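Protein 1A (Cricket paralysis virus, PDB 6C3R) suppresses antiviral RNA silencing in insect cells by inactivating host AGO2 and recruiting a ubiquitin ligase complex that promotes its degradation. Local coordinates at residues 7-12 with 28-33; 37-42 with 105-110; 43-46 with 52-55; 78-83 with 118-123. One frame throughout, in Å; residues are numbered along the deposited sequence.

Contact 1 (7-12 with 28-33); sequences LAAQEL and FYVQSK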
# COMPACT_ATOMS: atom_id res chain seq x y z
N LEU A 7 -3.51 31.48 -11.36
CA LEU A 7 -2.61 31.80 -12.47
C LEU A 7 -1.23 32.28 -11.99
O LEU A 7 -0.22 31.80 -12.49
CB LEU A 7 -3.24 32.85 -13.39
CG LEU A 7 -4.26 32.32 -14.41
CD1 LEU A 7 -5.10 33.46 -14.98
CD2 LEU A 7 -3.59 31.53 -15.53
N ALA A 8 -1.22 33.20 -11.03
CA ALA A 8 0.03 33.71 -10.45
C ALA A 8 0.89 32.60 -9.84
O ALA A 8 2.09 32.55 -10.09
CB ALA A 8 -0.26 34.80 -9.42
N ALA A 9 0.28 31.71 -9.06
CA ALA A 9 0.98 30.54 -8.51
C ALA A 9 1.53 29.59 -9.59
O ALA A 9 2.63 29.05 -9.45
CB ALA A 9 0.08 29.76 -7.56
N GLN A 10 0.75 29.39 -10.65
CA GLN A 10 1.12 28.47 -11.74
C GLN A 10 2.25 29.04 -12.59
O GLN A 10 3.03 28.31 -13.19
CB GLN A 10 -0.09 28.20 -12.65
CG GLN A 10 -0.05 26.87 -13.38
CD GLN A 10 -0.37 25.67 -12.49
OE1 GLN A 10 -1.03 25.79 -11.45
NE2 GLN A 10 0.12 24.49 -12.89
N GLU A 11 2.30 30.37 -12.62
CA GLU A 11 3.36 31.13 -13.26
C GLU A 11 4.59 31.04 -12.37
O GLU A 11 5.71 30.86 -12.85
CB GLU A 11 2.89 32.58 -13.42
CG GLU A 11 3.62 33.38 -14.50
CD GLU A 11 5.01 33.83 -14.08
OE1 GLU A 11 5.26 34.04 -12.87
OE2 GLU A 11 5.85 33.98 -14.99
N LEU A 12 4.36 31.19 -11.06
CA LEU A 12 5.39 31.09 -10.03
C LEU A 12 6.01 29.68 -9.91
O LEU A 12 7.21 29.54 -9.63
CB LEU A 12 4.81 31.54 -8.70
CG LEU A 12 5.73 31.99 -7.57
CD1 LEU A 12 6.81 32.95 -8.05
CD2 LEU A 12 4.91 32.64 -6.47
N PHE A 28 2.54 17.70 -5.14
CA PHE A 28 1.44 18.62 -4.86
C PHE A 28 1.01 19.29 -6.16
O PHE A 28 1.86 19.58 -7.00
CB PHE A 28 1.88 19.75 -3.91
CG PHE A 28 1.75 19.43 -2.47
CD1 PHE A 28 0.54 19.60 -1.81
CD2 PHE A 28 2.85 19.00 -1.74
CE1 PHE A 28 0.41 19.34 -0.46
CE2 PHE A 28 2.73 18.74 -0.38
CZ PHE A 28 1.50 18.90 0.26
N TYR A 29 -0.29 19.54 -6.29
CA TYR A 29 -0.85 20.38 -7.35
C TYR A 29 -1.44 21.58 -6.66
O TYR A 29 -1.79 21.49 -5.49
CB TYR A 29 -1.95 19.67 -8.12
CG TYR A 29 -1.54 18.57 -9.10
CD1 TYR A 29 -0.21 18.16 -9.26
CD2 TYR A 29 -2.52 17.91 -9.85
CE1 TYR A 29 0.13 17.16 -10.15
CE2 TYR A 29 -2.19 16.90 -10.74
CZ TYR A 29 -0.87 16.53 -10.89
OH TYR A 29 -0.54 15.51 -11.76
N VAL A 30 -1.56 22.69 -7.39
CA VAL A 30 -2.05 23.96 -6.83
C VAL A 30 -3.27 24.47 -7.61
O VAL A 30 -3.13 25.09 -8.66
CB VAL A 30 -0.94 25.03 -6.83
CG1 VAL A 30 -1.47 26.35 -6.32
CG2 VAL A 30 0.24 24.56 -5.99
N GLN A 31 -4.46 24.23 -7.07
CA GLN A 31 -5.70 24.51 -7.78
C GLN A 31 -6.73 25.17 -6.89
O GLN A 31 -6.86 24.82 -5.71
CB GLN A 31 -6.27 23.21 -8.29
CG GLN A 31 -5.28 22.33 -9.03
CD GLN A 31 -5.90 21.05 -9.48
OE1 GLN A 31 -6.95 20.65 -8.97
NE2 GLN A 31 -5.27 20.37 -10.43
N SER A 32 -7.50 26.08 -7.47
CA SER A 32 -8.55 26.77 -6.73
C SER A 32 -9.77 25.90 -6.50
O SER A 32 -10.37 25.95 -5.43
CB SER A 32 -8.97 28.03 -7.47
OG SER A 32 -8.01 29.04 -7.28
N LYS A 33 -10.15 25.12 -7.50
CA LYS A 33 -11.38 24.33 -7.45
C LYS A 33 -11.11 22.94 -8.02
O LYS A 33 -11.41 22.67 -9.18
CB LYS A 33 -12.50 25.05 -8.21
CG LYS A 33 -13.08 26.25 -7.48
CD LYS A 33 -14.25 26.85 -8.24
CE LYS A 33 -15.22 27.62 -7.35
NZ LYS A 33 -16.49 27.96 -8.07
O HOH W 1 0.10 22.59 -10.06
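Ala9 puts its methyl against the CG1 branch of Val30, and the 3.9 Å from Ala9 CB to Val30 CG1 is the apolar touch between segments 7-12 and 28-33. Both CB atoms point across the gap. Val30 brings CG1 to the helix because this branch lies anti to the backbone N (chi1 177°). Ile13, further along helix 2-16, also packs on Val30, and Phe113 of helix 110-114 packs on both Ala9 and Val30, so the pair is closed in by a third element.

One residue further along the helix, Gln10 uses polar atoms instead. Its chain starts beside the carbonyl carbon and bends at chi2 (75°), which brings the amide toward the backbone of Val30. There Gln10 OE1 comes 3.6 Å from Val30 O, two acceptors that cannot bond to each other. The other amide atom is linked through a water, which accepts from Val30 N at 3.1 Å and, weakly, from Gln10 NE2 at 3.4 Å.

Tyr29 and Gln31 bond through their backbones to Val108 in the neighbouring strand, whereas the N-H of Val30 is turned to this water. The helix segment belongs to the BC-box, through which the viral E3 ligase is assembled. Between these two segments the chemistry is modest, one methyl-to-methyl touch plus a partly weak water bridge, consistent with a helix that is also held through Ile13 and helix 110-114.

Contact 2 (37-42 with 105-110); sequences LDLESE and LLIVSP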
# COMPACT_ATOMS: atom_id res chain seq x y z
N LEU A 37 -13.77 14.58 -6.71
CA LEU A 37 -14.59 13.40 -6.96
C LEU A 37 -13.99 12.57 -8.09
O LEU A 37 -14.11 11.35 -8.07
CB LEU A 37 -16.05 13.80 -7.24
CG LEU A 37 -17.11 13.03 -6.46
CD1 LEU A 37 -16.79 12.93 -4.97
CD2 LEU A 37 -18.47 13.68 -6.66
N ASP A 38 -13.30 13.21 -9.04
CA ASP A 38 -12.53 12.49 -10.08
C ASP A 38 -11.34 11.69 -9.51
O ASP A 38 -10.84 10.76 -10.17
CB ASP A 38 -12.00 13.43 -11.17
CG ASP A 38 -13.11 14.18 -11.90
OD1 ASP A 38 -14.31 13.84 -11.75
OD2 ASP A 38 -12.77 15.14 -12.63
N LEU A 39 -10.89 12.06 -8.31
CA LEU A 39 -9.83 11.34 -7.60
C LEU A 39 -10.32 10.29 -6.59
O LEU A 39 -9.50 9.75 -5.83
CB LEU A 39 -8.92 12.35 -6.91
CG LEU A 39 -8.25 13.38 -7.82
CD1 LEU A 39 -7.54 14.43 -6.98
CD2 LEU A 39 -7.26 12.72 -8.78
N GLU A 40 -11.62 9.98 -6.59
CA GLU A 40 -12.19 8.97 -5.68
C GLU A 40 -12.49 7.63 -6.38
O GLU A 40 -12.39 7.50 -7.60
CB GLU A 40 -13.43 9.53 -4.96
CG GLU A 40 -13.05 10.51 -3.85
CD GLU A 40 -14.23 11.09 -3.08
OE1 GLU A 40 -15.34 10.51 -3.11
OE2 GLU A 40 -14.03 12.14 -2.42
N SER A 41 -12.83 6.64 -5.56
CA SER A 41 -13.17 5.29 -6.01
C SER A 41 -14.48 4.89 -5.38
O SER A 41 -14.94 5.55 -4.45
CB SER A 41 -12.10 4.30 -5.54
OG SER A 41 -12.19 4.07 -4.14
N GLU A 42 -15.07 3.81 -5.88
CA GLU A 42 -16.16 3.13 -5.17
C GLU A 42 -15.61 1.76 -4.88
O GLU A 42 -15.19 1.07 -5.80
CB GLU A 42 -17.45 3.06 -6.01
CG GLU A 42 -18.70 2.84 -5.15
CD GLU A 42 -19.98 2.60 -5.94
OE1 GLU A 42 -19.96 1.82 -6.92
OE2 GLU A 42 -21.02 3.18 -5.57
N LEU A 105 -0.82 11.82 -4.84
CA LEU A 105 -1.29 13.13 -5.27
C LEU A 105 -1.96 13.90 -4.14
O LEU A 105 -2.88 13.38 -3.50
CB LEU A 105 -2.26 12.98 -6.43
CG LEU A 105 -2.88 14.25 -7.01
CD1 LEU A 105 -1.82 15.29 -7.33
CD2 LEU A 105 -3.65 13.92 -8.28
N LEU A 106 -1.50 15.13 -3.92
CA LEU A 106 -2.13 16.07 -3.00
C LEU A 106 -2.37 17.40 -3.65
O LEU A 106 -1.65 17.78 -4.56
CB LEU A 106 -1.27 16.29 -1.76
CG LEU A 106 -1.24 15.09 -0.82
CD1 LEU A 106 -0.12 15.24 0.20
CD2 LEU A 106 -2.56 14.87 -0.12
N ILE A 107 -3.38 18.11 -3.14
CA ILE A 107 -3.80 19.38 -3.71
C ILE A 107 -3.97 20.42 -2.63
O ILE A 107 -4.54 20.16 -1.58
CB ILE A 107 -5.13 19.26 -4.50
CG1 ILE A 107 -5.03 18.09 -5.47
CG2 ILE A 107 -5.45 20.56 -5.23
CD1 ILE A 107 -6.21 17.94 -6.39
N VAL A 108 -3.54 21.62 -2.94
CA VAL A 108 -3.52 22.73 -2.00
C VAL A 108 -4.03 23.95 -2.77
O VAL A 108 -3.81 24.04 -3.96
CB VAL A 108 -2.07 22.84 -1.44
CG1 VAL A 108 -1.41 24.19 -1.66
CG2 VAL A 108 -2.03 22.44 0.02
N SER A 109 -4.70 24.89 -2.10
CA SER A 109 -5.10 26.12 -2.78
C SER A 109 -3.87 27.03 -3.12
O SER A 109 -2.78 26.86 -2.54
CB SER A 109 -6.12 26.90 -1.93
OG SER A 109 -5.51 27.65 -0.90
N PRO A 110 -4.04 27.99 -4.06
CA PRO A 110 -2.99 28.94 -4.41
C PRO A 110 -2.59 29.91 -3.31
O PRO A 110 -1.42 30.28 -3.21
CB PRO A 110 -3.61 29.72 -5.55
CG PRO A 110 -4.60 28.80 -6.16
CD PRO A 110 -5.19 28.12 -4.98
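Leu39 has the most surface buried here, and it meets two residues of strand 104-108, Leu105 and Ile107, with separate branches. Leu39 CD2 lies 3.8 Å from Leu105 CD2, and the two leucine side chains cross at about a right angle. Toward Ile107 the approach is tip to tip, with Leu39 CD1 at 3.8 Å from Ile107 CD1. Leu105 CD2 also comes within 4.1 Å of Leu39 CD1, so this one methyl sees both ends of the leucine fork.

Leu105 and Ile107 stand two residues apart in the strand, and both CB atoms point to the loop, which gives Leu39 two neighbouring side chains on the same face of the sheet. Their first torsions differ. Leu105 sets CG anti to the backbone N (chi1 179°), whereas Ile107 holds CG1 beside it, with CD1 extended at chi2 -175°.

The loop delivers Leu39 from the third position of a type I turn running from Leu37 to Glu40, closed by Glu40 N to Leu37 O at 3.2 Å. Phe49 of the second subunit packs on both Leu39 and Leu105, which places the contact at the dimer interface. Within the strand, Leu105 O is occupied by Arg63 NE from helix 53-70.

All the meeting atoms are methyl carbons. Dispersion and the burial of apolar surface therefore hold the loop to the sheet, and no directional bond fixes the rotation of the leucine side chain.

Contact 3 (43-46 with 52-55); sequences CYCM and GCDR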
# COMPACT_ATOMS: atom_id res chain seq x y z
N CYS A 43 -15.59 1.37 -3.60
CA CYS A 43 -14.87 0.17 -3.18
C CYS A 43 -15.53 -0.61 -2.05
O CYS A 43 -15.72 -0.09 -0.95
CB CYS A 43 -13.41 0.54 -2.84
SG CYS A 43 -12.14 -0.76 -2.94
N TYR A 44 -15.88 -1.87 -2.33
CA TYR A 44 -16.48 -2.78 -1.36
C TYR A 44 -15.69 -4.06 -1.36
O TYR A 44 -15.52 -4.67 -2.41
CB TYR A 44 -17.94 -3.12 -1.74
CG TYR A 44 -18.80 -1.95 -2.15
CD1 TYR A 44 -19.56 -1.25 -1.21
CD2 TYR A 44 -18.86 -1.53 -3.49
CE1 TYR A 44 -20.34 -0.17 -1.57
CE2 TYR A 44 -19.64 -0.44 -3.87
CZ TYR A 44 -20.38 0.24 -2.91
OH TYR A 44 -21.16 1.31 -3.26
N CYS A 45 -15.22 -4.48 -0.19
CA CYS A 45 -14.89 -5.89 0.03
C CYS A 45 -16.18 -6.55 0.48
O CYS A 45 -16.87 -6.00 1.33
CB CYS A 45 -13.83 -6.07 1.13
SG CYS A 45 -12.63 -4.74 1.37
N MET A 46 -16.51 -7.72 -0.08
CA MET A 46 -17.65 -8.50 0.44
C MET A 46 -17.19 -9.52 1.50
O MET A 46 -16.00 -9.78 1.66
CB MET A 46 -18.45 -9.21 -0.68
CG MET A 46 -18.87 -8.32 -1.85
SD MET A 46 -17.81 -8.42 -3.32
CE MET A 46 -18.16 -10.07 -3.93
N GLY A 52 -8.48 -3.94 1.52
CA GLY A 52 -7.68 -2.74 1.25
C GLY A 52 -8.44 -1.53 0.76
O GLY A 52 -7.82 -0.52 0.44
N CYS A 53 -9.77 -1.63 0.68
CA CYS A 53 -10.60 -0.49 0.33
C CYS A 53 -10.52 0.61 1.38
O CYS A 53 -10.62 1.79 1.02
CB CYS A 53 -12.07 -0.89 0.15
SG CYS A 53 -12.41 -1.92 -1.30
N ASP A 54 -10.38 0.23 2.65
CA ASP A 54 -10.24 1.18 3.74
C ASP A 54 -9.04 2.07 3.53
O ASP A 54 -9.13 3.29 3.67
CB ASP A 54 -10.06 0.46 5.08
CG ASP A 54 -11.30 -0.31 5.54
OD1 ASP A 54 -12.46 -0.02 5.13
OD2 ASP A 54 -11.10 -1.25 6.34
N ARG A 55 -7.90 1.45 3.23
CA ARG A 55 -6.66 2.17 2.93
C ARG A 55 -6.93 3.24 1.86
O ARG A 55 -6.59 4.39 2.03
CB ARG A 55 -5.59 1.16 2.47
CG ARG A 55 -4.15 1.40 2.91
CD ARG A 55 -3.35 2.21 1.92
NE ARG A 55 -3.55 1.77 0.53
CZ ARG A 55 -3.33 2.52 -0.56
NH1 ARG A 55 -2.86 3.78 -0.48
NH2 ARG A 55 -3.58 2.00 -1.76
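The backbones of strand 42-45 and the start of helix 53-70 come closest at Cys43 and Cys53, whose CA atoms lie 5.6 Å apart, with both CB atoms pointing across the gap. Cys43 SG and Cys53 SG are joined at 2.0 Å, and chi3 of -64° makes the disulfide left-handed. The two cysteines reach the bond differently: Cys43 sends SG anti to its backbone N (chi1 -156°), while Cys53 keeps SG beside the backbone N and anti to the carbonyl carbon.

Cys45, two residues on and facing the same way, sets its sulfur next to this bridge. Cys45 SG stands 3.9 Å from Cys53 SG and 4.1 Å from Cys53 CB, a nonbonded contact, since Cys45 is itself bridged to Cys51. Two disulfides are thus packed together around a short loop, cross-linking its ends at two levels. Tyr44 N passes 3.6 Å from Cys53 SG.

Gly52 takes the N-cap position of the helix at a phi of 121°, where a CB would press on the carbonyl of the preceding residue.

Behind the bridge, helix 53-70 runs on with Arg55 paired to Glu59. On the strand side, residues 43-45 form an antiparallel ladder with a strand of the second subunit, and Ile56 of that subunit packs on Cys43. Glu94 of the second subunit, within the region that binds and inhibits AGO2, lies against Asp54 and Arg55.

Contact 4 (78-83 with 118-123); sequences EEWKGL and DWFQQW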
# COMPACT_ATOMS: atom_id res chain seq x y z
N GLU A 78 0.86 23.34 11.70
CA GLU A 78 1.50 22.13 12.21
C GLU A 78 0.51 20.98 12.20
O GLU A 78 0.84 19.82 11.95
CB GLU A 78 2.01 22.37 13.63
CG GLU A 78 2.95 23.57 13.75
CD GLU A 78 4.24 23.40 12.97
OE1 GLU A 78 4.71 24.39 12.40
OE2 GLU A 78 4.77 22.26 12.92
N GLU A 79 -0.73 21.31 12.48
CA GLU A 79 -1.81 20.36 12.34
C GLU A 79 -2.07 20.01 10.90
O GLU A 79 -2.41 18.89 10.60
CB GLU A 79 -3.07 20.91 12.99
CG GLU A 79 -2.92 21.03 14.50
CD GLU A 79 -2.75 19.68 15.16
OE1 GLU A 79 -1.88 19.54 16.05
OE2 GLU A 79 -3.49 18.74 14.80
N TRP A 80 -1.91 20.97 10.01
CA TRP A 80 -1.95 20.69 8.59
C TRP A 80 -0.85 19.71 8.22
O TRP A 80 -1.11 18.74 7.49
CB TRP A 80 -1.79 21.97 7.78
CG TRP A 80 -1.85 21.72 6.29
CD1 TRP A 80 -2.97 21.56 5.53
CD2 TRP A 80 -0.74 21.58 5.40
NE1 TRP A 80 -2.63 21.35 4.23
CE2 TRP A 80 -1.26 21.36 4.12
CE3 TRP A 80 0.63 21.61 5.56
CZ2 TRP A 80 -0.44 21.18 3.00
CZ3 TRP A 80 1.45 21.43 4.45
CH2 TRP A 80 0.91 21.22 3.18
N LYS A 81 0.37 19.95 8.70
CA LYS A 81 1.47 19.05 8.41
C LYS A 81 1.26 17.66 8.91
O LYS A 81 1.65 16.71 8.24
CB LYS A 81 2.76 19.57 8.99
CG LYS A 81 3.42 20.63 8.12
CD LYS A 81 4.39 21.47 8.94
CE LYS A 81 5.50 20.66 9.57
NZ LYS A 81 6.14 21.47 10.65
N GLY A 82 0.67 17.52 10.09
CA GLY A 82 0.34 16.21 10.63
C GLY A 82 -0.60 15.44 9.72
O GLY A 82 -0.48 14.23 9.61
N LEU A 83 -1.54 16.12 9.07
CA LEU A 83 -2.42 15.48 8.09
C LEU A 83 -1.62 14.98 6.89
O LEU A 83 -1.80 13.88 6.43
CB LEU A 83 -3.50 16.43 7.58
CG LEU A 83 -4.64 16.90 8.49
CD1 LEU A 83 -5.37 18.07 7.89
CD2 LEU A 83 -5.59 15.75 8.76
N ASP A 118 8.76 28.79 0.60
CA ASP A 118 9.97 28.18 1.12
C ASP A 118 9.70 26.74 1.51
O ASP A 118 10.46 25.85 1.14
CB ASP A 118 10.53 28.96 2.31
CG ASP A 118 11.12 30.30 1.90
OD1 ASP A 118 11.63 30.42 0.76
OD2 ASP A 118 11.09 31.25 2.72
N TRP A 119 8.59 26.51 2.22
CA TRP A 119 8.22 25.16 2.66
C TRP A 119 8.05 24.20 1.47
O TRP A 119 8.55 23.09 1.53
CB TRP A 119 6.96 25.21 3.53
CG TRP A 119 6.66 23.91 4.19
CD1 TRP A 119 7.03 23.53 5.44
CD2 TRP A 119 5.93 22.80 3.63
NE1 TRP A 119 6.58 22.26 5.70
CE2 TRP A 119 5.91 21.79 4.61
CE3 TRP A 119 5.32 22.57 2.39
CZ2 TRP A 119 5.29 20.57 4.39
CZ3 TRP A 119 4.70 21.36 2.17
CH2 TRP A 119 4.68 20.37 3.16
N PHE A 120 7.35 24.62 0.43
CA PHE A 120 7.16 23.77 -0.77
C PHE A 120 8.43 23.52 -1.57
O PHE A 120 8.53 22.53 -2.27
CB PHE A 120 6.07 24.34 -1.69
CG PHE A 120 4.70 24.03 -1.21
CD1 PHE A 120 4.19 22.76 -1.36
CD2 PHE A 120 3.95 24.99 -0.54
CE1 PHE A 120 2.93 22.45 -0.87
CE2 PHE A 120 2.70 24.68 -0.06
CZ PHE A 120 2.19 23.42 -0.22
N GLN A 121 9.37 24.45 -1.46
CA GLN A 121 10.69 24.31 -2.06
C GLN A 121 11.51 23.23 -1.30
O GLN A 121 12.22 22.42 -1.93
CB GLN A 121 11.38 25.69 -2.07
CG GLN A 121 12.53 25.80 -3.05
CD GLN A 121 12.07 25.80 -4.49
OE1 GLN A 121 11.59 26.82 -5.00
NE2 GLN A 121 12.26 24.66 -5.18
N GLN A 122 11.40 23.19 0.03
CA GLN A 122 12.03 22.13 0.80
C GLN A 122 11.37 20.77 0.62
O GLN A 122 12.06 19.76 0.47
CB GLN A 122 12.08 22.45 2.27
CG GLN A 122 12.78 21.36 3.10
CD GLN A 122 14.18 20.92 2.62
OE1 GLN A 122 14.89 21.66 1.92
NE2 GLN A 122 14.59 19.71 3.03
N TRP A 123 10.04 20.74 0.67
CA TRP A 123 9.29 19.55 0.29
C TRP A 123 9.92 18.80 -0.89
O TRP A 123 9.99 17.58 -0.87
CB TRP A 123 7.86 19.96 -0.04
CG TRP A 123 7.10 18.95 -0.86
CD1 TRP A 123 6.97 18.92 -2.22
CD2 TRP A 123 6.38 17.83 -0.36
NE1 TRP A 123 6.22 17.84 -2.60
CE2 TRP A 123 5.84 17.16 -1.47
CE3 TRP A 123 6.12 17.34 0.91
CZ2 TRP A 123 5.05 16.01 -1.33
CZ3 TRP A 123 5.34 16.20 1.05
CH2 TRP A 123 4.82 15.54 -0.06
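Trp80 and Trp119 form a T-shaped (edge-to-face) aromatic pair, the centre of a contact between helices 77-90 and 117-123. Trp80 presents the edge of its six-membered ring to a face of Trp119, with centroids 5.3 Å apart and planes at 72°. The nearest atoms are Trp80 CZ3 and Trp119 CH2 at 3.6 Å, and CZ3 stands toward the rim of the Trp119 ring rather than over its centre. In both tryptophans CG is anti to the backbone N, which sends the two indoles out into the space between the helices.

Such long side chains are needed because the axes of segments 78-83 and 118-123 approach no closer than 14.4 Å, while running roughly parallel at a crossing angle of -25°. Phe120 joins from the second helix, its CZ at 4.2 Å from Trp80 CH2, and Lys81 lays its aliphatic chain beside Trp119, with Lys81 CD at 4.0 Å from Trp119 NE1.

Further out, Trp80 NE1 is bonded to Ile66 O of helix 53-70, which probably helps fix the turn of that indole. Phe135 of helix 129-136 stacks on Trp119, and Phe28 of strand 26-30 meets Phe120 edge-to-face, extending the aromatic cluster to the sheet.

Lys81 is held at its far end as well: Lys81 NZ donates to Glu78 OE2 at 2.8 Å in a salt bridge, on the syn side and 28° out of the carboxylate plane.

Contacts 1 and 2 share the parallel sheet of strands 26-30 and 104-108; their centres lie 14 Å apart, and Tyr29 N to Leu106 O at 2.8 Å joins them directly. Contact 4 adjoins both through aromatic packing, Phe28 coming from contact 1 and Val108 of contact 2 packing on Trp80. Contact 3 stands apart, its centre about 33 Å from that of contact 1. Along the chain it is nested in the loop closed by contact 2, whose segments alternate with those of contact 4. Contact 1, with the BC-box, and contact 3, with the inter-subunit strand, thus lie on opposite sides of the chain's centre, while strand 104-108 reaches the second subunit at Leu105.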